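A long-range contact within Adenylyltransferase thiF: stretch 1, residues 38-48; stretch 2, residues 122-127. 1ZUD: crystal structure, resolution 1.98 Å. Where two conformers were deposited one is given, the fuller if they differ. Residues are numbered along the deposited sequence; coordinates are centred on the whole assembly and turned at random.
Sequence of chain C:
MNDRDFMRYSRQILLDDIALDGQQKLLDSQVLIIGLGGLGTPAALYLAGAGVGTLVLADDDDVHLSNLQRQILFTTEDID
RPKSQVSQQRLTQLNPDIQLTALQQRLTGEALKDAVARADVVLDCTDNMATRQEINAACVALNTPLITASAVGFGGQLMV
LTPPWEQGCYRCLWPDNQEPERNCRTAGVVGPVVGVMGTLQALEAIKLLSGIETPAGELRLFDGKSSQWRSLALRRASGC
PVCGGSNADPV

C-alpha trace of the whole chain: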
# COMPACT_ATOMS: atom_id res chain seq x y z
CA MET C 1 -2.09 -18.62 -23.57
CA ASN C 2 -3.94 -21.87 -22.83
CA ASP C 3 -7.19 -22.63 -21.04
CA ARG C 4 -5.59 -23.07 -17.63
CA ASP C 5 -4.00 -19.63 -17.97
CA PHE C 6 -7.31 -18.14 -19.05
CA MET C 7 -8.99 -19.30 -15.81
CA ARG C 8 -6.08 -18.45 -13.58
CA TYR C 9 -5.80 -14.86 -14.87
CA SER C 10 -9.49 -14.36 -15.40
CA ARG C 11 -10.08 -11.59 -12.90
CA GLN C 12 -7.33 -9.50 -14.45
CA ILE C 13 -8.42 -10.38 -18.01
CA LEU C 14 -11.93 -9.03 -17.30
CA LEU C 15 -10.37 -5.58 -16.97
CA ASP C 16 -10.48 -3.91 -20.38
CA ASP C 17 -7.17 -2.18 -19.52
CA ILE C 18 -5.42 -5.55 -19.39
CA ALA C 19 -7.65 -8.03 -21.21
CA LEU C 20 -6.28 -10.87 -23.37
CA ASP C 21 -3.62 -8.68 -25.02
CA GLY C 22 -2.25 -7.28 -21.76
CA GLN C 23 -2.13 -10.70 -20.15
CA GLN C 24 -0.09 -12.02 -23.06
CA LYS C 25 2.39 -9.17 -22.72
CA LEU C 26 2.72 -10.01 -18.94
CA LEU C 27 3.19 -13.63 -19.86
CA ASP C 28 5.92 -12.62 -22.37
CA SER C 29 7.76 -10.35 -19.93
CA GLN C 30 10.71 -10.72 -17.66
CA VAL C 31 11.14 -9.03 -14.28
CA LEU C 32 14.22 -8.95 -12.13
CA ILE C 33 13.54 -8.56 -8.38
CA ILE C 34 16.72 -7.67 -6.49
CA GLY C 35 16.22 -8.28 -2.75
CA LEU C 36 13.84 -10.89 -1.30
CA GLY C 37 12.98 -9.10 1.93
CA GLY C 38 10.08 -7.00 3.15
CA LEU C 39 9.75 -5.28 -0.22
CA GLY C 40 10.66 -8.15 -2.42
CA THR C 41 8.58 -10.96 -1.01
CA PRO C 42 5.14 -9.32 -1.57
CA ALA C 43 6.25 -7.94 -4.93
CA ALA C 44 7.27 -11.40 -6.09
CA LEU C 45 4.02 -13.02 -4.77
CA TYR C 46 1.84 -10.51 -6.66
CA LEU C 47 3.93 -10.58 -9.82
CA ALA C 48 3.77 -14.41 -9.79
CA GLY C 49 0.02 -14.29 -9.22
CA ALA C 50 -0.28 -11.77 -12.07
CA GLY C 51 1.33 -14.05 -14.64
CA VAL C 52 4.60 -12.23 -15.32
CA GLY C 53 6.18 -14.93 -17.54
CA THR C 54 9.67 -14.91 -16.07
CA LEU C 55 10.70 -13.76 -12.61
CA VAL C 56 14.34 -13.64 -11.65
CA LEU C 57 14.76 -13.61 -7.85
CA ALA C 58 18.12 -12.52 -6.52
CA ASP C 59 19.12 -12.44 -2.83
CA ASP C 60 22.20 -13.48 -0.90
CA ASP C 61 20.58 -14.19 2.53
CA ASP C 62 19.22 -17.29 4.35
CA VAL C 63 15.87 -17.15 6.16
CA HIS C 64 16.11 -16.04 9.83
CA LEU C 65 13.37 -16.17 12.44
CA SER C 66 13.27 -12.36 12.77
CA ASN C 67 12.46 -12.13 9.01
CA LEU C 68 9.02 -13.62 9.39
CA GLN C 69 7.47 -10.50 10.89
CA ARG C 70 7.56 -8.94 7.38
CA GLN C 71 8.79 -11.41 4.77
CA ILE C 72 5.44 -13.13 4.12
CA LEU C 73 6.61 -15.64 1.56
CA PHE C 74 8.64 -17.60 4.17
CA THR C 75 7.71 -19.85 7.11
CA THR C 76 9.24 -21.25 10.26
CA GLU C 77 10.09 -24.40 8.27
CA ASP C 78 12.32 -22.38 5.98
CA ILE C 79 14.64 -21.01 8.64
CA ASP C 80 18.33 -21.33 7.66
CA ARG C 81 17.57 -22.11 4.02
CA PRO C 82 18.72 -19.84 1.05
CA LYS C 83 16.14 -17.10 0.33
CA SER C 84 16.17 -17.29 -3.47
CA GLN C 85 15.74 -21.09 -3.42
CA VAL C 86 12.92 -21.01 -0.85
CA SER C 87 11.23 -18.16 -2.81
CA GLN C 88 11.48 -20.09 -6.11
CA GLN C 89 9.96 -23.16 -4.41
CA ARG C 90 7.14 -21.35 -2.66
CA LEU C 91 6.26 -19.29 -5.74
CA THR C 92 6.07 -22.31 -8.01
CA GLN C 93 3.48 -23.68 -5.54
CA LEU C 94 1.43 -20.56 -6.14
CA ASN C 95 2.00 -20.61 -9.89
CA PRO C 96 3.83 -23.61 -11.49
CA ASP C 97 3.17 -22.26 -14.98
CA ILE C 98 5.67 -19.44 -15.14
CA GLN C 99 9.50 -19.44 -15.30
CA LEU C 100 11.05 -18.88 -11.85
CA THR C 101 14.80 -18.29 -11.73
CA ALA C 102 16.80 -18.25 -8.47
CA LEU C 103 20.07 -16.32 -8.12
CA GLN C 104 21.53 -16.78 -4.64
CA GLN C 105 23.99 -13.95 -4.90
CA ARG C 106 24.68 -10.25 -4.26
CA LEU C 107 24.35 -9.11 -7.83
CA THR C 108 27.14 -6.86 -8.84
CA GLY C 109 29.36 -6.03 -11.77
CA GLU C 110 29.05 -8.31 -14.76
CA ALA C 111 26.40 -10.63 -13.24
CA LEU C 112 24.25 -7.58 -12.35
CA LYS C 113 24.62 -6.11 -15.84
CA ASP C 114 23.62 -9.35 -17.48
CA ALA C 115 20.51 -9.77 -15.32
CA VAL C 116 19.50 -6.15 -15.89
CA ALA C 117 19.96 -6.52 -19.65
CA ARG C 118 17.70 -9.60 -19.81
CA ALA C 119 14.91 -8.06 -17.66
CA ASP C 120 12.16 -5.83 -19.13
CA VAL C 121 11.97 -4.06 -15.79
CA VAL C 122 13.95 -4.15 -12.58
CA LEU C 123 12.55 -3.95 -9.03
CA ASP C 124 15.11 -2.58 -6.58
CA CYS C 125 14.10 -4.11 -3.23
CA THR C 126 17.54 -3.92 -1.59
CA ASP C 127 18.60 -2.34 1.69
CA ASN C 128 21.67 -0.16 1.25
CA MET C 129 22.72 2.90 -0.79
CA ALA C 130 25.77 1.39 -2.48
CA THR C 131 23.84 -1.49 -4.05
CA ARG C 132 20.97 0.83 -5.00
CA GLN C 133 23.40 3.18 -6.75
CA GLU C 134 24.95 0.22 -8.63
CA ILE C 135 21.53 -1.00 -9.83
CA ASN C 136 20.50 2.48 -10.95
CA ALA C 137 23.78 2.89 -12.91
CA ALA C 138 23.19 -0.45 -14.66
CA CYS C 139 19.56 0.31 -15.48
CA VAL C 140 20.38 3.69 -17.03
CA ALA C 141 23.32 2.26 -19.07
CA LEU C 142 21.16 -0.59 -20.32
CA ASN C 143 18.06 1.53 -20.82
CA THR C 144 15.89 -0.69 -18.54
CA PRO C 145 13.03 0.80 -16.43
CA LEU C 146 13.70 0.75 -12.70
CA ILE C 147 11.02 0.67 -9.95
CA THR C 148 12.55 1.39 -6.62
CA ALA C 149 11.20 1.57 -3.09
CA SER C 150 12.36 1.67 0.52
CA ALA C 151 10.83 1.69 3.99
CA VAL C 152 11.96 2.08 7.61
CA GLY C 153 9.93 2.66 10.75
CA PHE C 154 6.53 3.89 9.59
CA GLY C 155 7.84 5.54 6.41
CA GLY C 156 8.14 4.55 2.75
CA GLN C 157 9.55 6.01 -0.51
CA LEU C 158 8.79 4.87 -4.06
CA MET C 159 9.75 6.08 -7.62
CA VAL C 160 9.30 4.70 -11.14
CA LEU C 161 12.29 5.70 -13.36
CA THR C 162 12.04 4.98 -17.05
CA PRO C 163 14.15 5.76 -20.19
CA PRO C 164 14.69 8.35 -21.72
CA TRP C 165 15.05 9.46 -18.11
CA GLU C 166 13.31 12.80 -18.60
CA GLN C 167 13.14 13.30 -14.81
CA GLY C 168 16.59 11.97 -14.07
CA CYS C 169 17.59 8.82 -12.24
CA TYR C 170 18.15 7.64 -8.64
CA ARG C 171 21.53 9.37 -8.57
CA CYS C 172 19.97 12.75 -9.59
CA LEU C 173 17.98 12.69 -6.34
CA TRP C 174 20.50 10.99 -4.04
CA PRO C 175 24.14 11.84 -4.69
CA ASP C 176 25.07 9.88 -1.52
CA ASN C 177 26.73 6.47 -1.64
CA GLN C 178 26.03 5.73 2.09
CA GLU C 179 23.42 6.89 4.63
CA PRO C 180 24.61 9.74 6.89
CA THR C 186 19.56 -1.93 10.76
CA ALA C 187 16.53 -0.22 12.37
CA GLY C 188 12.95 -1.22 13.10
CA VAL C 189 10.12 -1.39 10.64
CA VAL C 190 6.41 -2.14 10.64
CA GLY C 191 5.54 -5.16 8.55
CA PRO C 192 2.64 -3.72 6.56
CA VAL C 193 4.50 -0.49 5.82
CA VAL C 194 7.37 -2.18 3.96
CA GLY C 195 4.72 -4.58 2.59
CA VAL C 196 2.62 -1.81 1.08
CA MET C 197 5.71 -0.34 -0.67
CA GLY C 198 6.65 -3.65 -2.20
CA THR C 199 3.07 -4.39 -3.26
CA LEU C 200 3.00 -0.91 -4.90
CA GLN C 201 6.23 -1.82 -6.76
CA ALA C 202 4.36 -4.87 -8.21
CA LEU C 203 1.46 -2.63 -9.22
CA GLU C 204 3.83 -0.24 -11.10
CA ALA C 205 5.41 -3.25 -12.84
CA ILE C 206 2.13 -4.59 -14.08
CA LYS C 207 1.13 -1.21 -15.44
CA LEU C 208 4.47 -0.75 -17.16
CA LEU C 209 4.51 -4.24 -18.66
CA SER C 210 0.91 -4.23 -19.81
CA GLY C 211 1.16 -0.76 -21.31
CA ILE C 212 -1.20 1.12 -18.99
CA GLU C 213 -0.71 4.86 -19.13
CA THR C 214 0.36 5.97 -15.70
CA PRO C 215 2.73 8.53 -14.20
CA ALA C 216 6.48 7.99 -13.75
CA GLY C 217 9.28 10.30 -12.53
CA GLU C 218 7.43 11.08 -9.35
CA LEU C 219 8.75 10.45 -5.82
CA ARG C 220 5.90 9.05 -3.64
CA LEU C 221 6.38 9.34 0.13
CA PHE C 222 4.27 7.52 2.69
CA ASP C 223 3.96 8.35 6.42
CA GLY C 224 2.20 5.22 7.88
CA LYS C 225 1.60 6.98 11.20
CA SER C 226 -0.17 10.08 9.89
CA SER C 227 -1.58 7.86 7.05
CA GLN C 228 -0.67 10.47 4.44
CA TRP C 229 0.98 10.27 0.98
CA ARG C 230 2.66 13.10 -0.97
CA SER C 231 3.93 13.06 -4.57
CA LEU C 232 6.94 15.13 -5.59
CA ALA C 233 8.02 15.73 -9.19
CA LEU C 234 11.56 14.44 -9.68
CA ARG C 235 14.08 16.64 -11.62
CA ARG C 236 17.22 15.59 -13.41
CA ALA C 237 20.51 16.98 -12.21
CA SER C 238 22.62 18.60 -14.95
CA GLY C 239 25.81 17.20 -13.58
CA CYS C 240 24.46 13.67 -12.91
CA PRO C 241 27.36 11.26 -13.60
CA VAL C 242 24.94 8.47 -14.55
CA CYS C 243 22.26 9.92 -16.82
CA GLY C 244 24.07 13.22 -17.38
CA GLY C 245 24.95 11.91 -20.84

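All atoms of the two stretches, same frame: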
# COMPACT_ATOMS: atom_id res chain seq x y z
N GLY C 38 11.42 -7.54 2.94
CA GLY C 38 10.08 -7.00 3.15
C GLY C 38 9.46 -6.42 1.87
O GLY C 38 8.23 -6.43 1.64
N LEU C 39 10.30 -5.87 1.01
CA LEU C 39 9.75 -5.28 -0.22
C LEU C 39 9.59 -6.36 -1.28
O LEU C 39 8.59 -6.45 -2.02
CB LEU C 39 10.75 -4.24 -0.82
CG LEU C 39 11.00 -2.99 0.01
CD1 LEU C 39 12.20 -2.17 -0.60
CD2 LEU C 39 9.68 -2.14 -0.03
N GLY C 40 10.63 -7.16 -1.38
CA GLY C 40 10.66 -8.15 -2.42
C GLY C 40 9.71 -9.31 -2.30
O GLY C 40 9.22 -9.78 -3.34
N THR C 41 9.47 -9.80 -1.08
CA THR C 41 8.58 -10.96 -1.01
C THR C 41 7.13 -10.63 -1.47
O THR C 41 6.59 -11.39 -2.25
CB THR C 41 8.59 -11.60 0.40
OG1 THR C 41 8.26 -10.63 1.38
CG2 THR C 41 9.96 -12.17 0.70
N PRO C 42 6.50 -9.52 -1.02
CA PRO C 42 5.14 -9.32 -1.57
C PRO C 42 5.19 -8.99 -3.06
O PRO C 42 4.30 -9.40 -3.82
CB PRO C 42 4.55 -8.16 -0.79
CG PRO C 42 5.75 -7.50 -0.19
CD PRO C 42 6.83 -8.49 -0.02
N ALA C 43 6.20 -8.23 -3.50
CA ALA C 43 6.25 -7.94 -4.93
C ALA C 43 6.33 -9.23 -5.75
O ALA C 43 5.63 -9.41 -6.76
CB ALA C 43 7.46 -7.02 -5.27
N ALA C 44 7.15 -10.16 -5.32
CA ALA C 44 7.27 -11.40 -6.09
C ALA C 44 5.93 -12.21 -6.07
O ALA C 44 5.53 -12.76 -7.10
CB ALA C 44 8.43 -12.27 -5.52
N LEU C 45 5.27 -12.27 -4.91
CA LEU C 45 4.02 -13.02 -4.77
C LEU C 45 3.00 -12.45 -5.75
O LEU C 45 2.34 -13.19 -6.46
CB LEU C 45 3.45 -12.90 -3.33
CG LEU C 45 3.97 -14.00 -2.39
CD1 LEU C 45 3.87 -13.55 -0.93
CD2 LEU C 45 3.24 -15.34 -2.68
N TYR C 46 2.84 -11.13 -5.76
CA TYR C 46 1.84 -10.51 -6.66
C TYR C 46 2.19 -10.61 -8.12
O TYR C 46 1.30 -10.75 -8.99
CB TYR C 46 1.59 -9.03 -6.28
CG TYR C 46 0.72 -8.92 -5.06
CD1 TYR C 46 1.29 -8.61 -3.81
CD2 TYR C 46 -0.63 -9.25 -5.12
CE1 TYR C 46 0.53 -8.65 -2.64
CE2 TYR C 46 -1.44 -9.26 -3.95
CZ TYR C 46 -0.83 -8.97 -2.72
OH TYR C 46 -1.58 -8.94 -1.57
N LEU C 47 3.47 -10.49 -8.42
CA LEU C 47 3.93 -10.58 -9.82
C LEU C 47 3.72 -12.04 -10.29
O LEU C 47 3.29 -12.30 -11.42
CB LEU C 47 5.39 -10.13 -9.91
CG LEU C 47 5.66 -8.71 -10.50
CD1 LEU C 47 4.40 -7.89 -10.79
CD2 LEU C 47 6.62 -8.00 -9.59
N ALA C 48 4.03 -13.00 -9.41
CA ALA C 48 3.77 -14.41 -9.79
C ALA C 48 2.26 -14.63 -10.00
O ALA C 48 1.83 -15.29 -10.97
CB ALA C 48 4.26 -15.35 -8.69
N VAL C 122 13.24 -3.72 -13.78
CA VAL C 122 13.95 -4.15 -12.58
C VAL C 122 13.26 -3.60 -11.32
O VAL C 122 12.86 -2.41 -11.28
CB VAL C 122 15.43 -3.67 -12.63
CG1 VAL C 122 16.18 -3.98 -11.27
CG2 VAL C 122 16.15 -4.30 -13.82
N LEU C 123 13.08 -4.45 -10.30
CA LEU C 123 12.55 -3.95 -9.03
C LEU C 123 13.70 -3.94 -8.05
O LEU C 123 14.32 -5.00 -7.77
CB LEU C 123 11.43 -4.81 -8.44
CG LEU C 123 10.11 -5.12 -9.11
CD1 LEU C 123 8.96 -5.23 -8.07
CD2 LEU C 123 9.83 -4.12 -10.15
N ASP C 124 14.05 -2.74 -7.58
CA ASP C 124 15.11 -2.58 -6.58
C ASP C 124 14.44 -2.70 -5.18
O ASP C 124 13.76 -1.81 -4.73
CB ASP C 124 15.80 -1.22 -6.69
CG ASP C 124 16.66 -0.88 -5.46
OD1 ASP C 124 17.03 -1.77 -4.65
OD2 ASP C 124 16.97 0.33 -5.30
N CYS C 125 14.68 -3.83 -4.53
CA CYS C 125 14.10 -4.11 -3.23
C CYS C 125 15.24 -4.39 -2.26
O CYS C 125 15.12 -5.24 -1.37
CB CYS C 125 13.22 -5.33 -3.33
SG CYS C 125 11.91 -5.19 -4.51
N THR C 126 16.36 -3.68 -2.43
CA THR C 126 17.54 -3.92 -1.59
C THR C 126 17.56 -3.03 -0.34
O THR C 126 16.60 -2.32 -0.07
CB THR C 126 18.90 -3.78 -2.39
OG1 THR C 126 19.05 -2.44 -2.91
CG2 THR C 126 18.92 -4.78 -3.55
N ASP C 127 18.63 -3.06 0.43
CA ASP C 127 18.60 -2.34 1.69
C ASP C 127 19.82 -1.47 1.97
O ASP C 127 20.11 -1.22 3.14
CB ASP C 127 18.52 -3.35 2.83
CG ASP C 127 19.74 -4.25 2.85
OD1 ASP C 127 19.78 -5.22 3.63
OD2 ASP C 127 20.69 -3.98 2.06
O HOH W 1 13.37 -6.73 -0.07

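How do a helix and a strand so far apart in sequence come to lie against each other? The helix that takes in residues 40-48 packs its first turns against the end of the strand 122-124 and the loop that follows it. The backbones come nearest where G40 faces C125, with G40 CA 5.4 Å from C125 CA. No direct hydrogen bond crosses between the stretches; the contact is mostly apolar, buries 231 Å² counting both sides, and is joined at the backbone by a single water.

Why does C125 cover the most surface? It stands just past the strand, with its CA-to-CB bond directed toward stretch 1, where it meets two consecutive residues. C125 CB lies 3.7 Å from L39 CB and also 3.7 Å from G40 N. Glycine leaves its backbone open at this point: a CB on G40 would sit 3.7 Å from C125 CB, already at contact distance. Beside this apolar meeting, water 1 links the two main chains, accepting from G40 N at 3.1 Å and donating to C125 O at 2.6 Å.

What does L39 add, lying just ahead of G40? Its CA-to-CB bond points toward the other stretch, and the side chain, chi1 m and chi2 t, brings more than its CB into play. L39 CD1 reaches along the strand's end, 4.4 Å from D124 O and 4.4 Å from T126 O, so the leucine rests along the backbone as well as on the cysteine. The carbonyl of L39 also serves the helix, though the bond from A43 N to L39 O is weak at 3.3 Å. Within stretch 2, D124 OD1 accepts from T126 N at 3.0 Å and from T126 OG1 at 2.7 Å.

How does L123 extend the contact along the helix? Two residues before C125, its CA-to-CB bond again points toward stretch 1, as alternation along a strand would place it. L123 CD1 lies 3.6 Å from A43 CB and 3.9 Å from L47 CD2, so one methyl touches residues a turn apart on the same helical face. That spacing is the helix's own: L47 N donates to A43 O at 2.9 Å. A43 offers a single methyl to the leucine, and these purely hydrocarbon contacts gain their stability from burial and close packing.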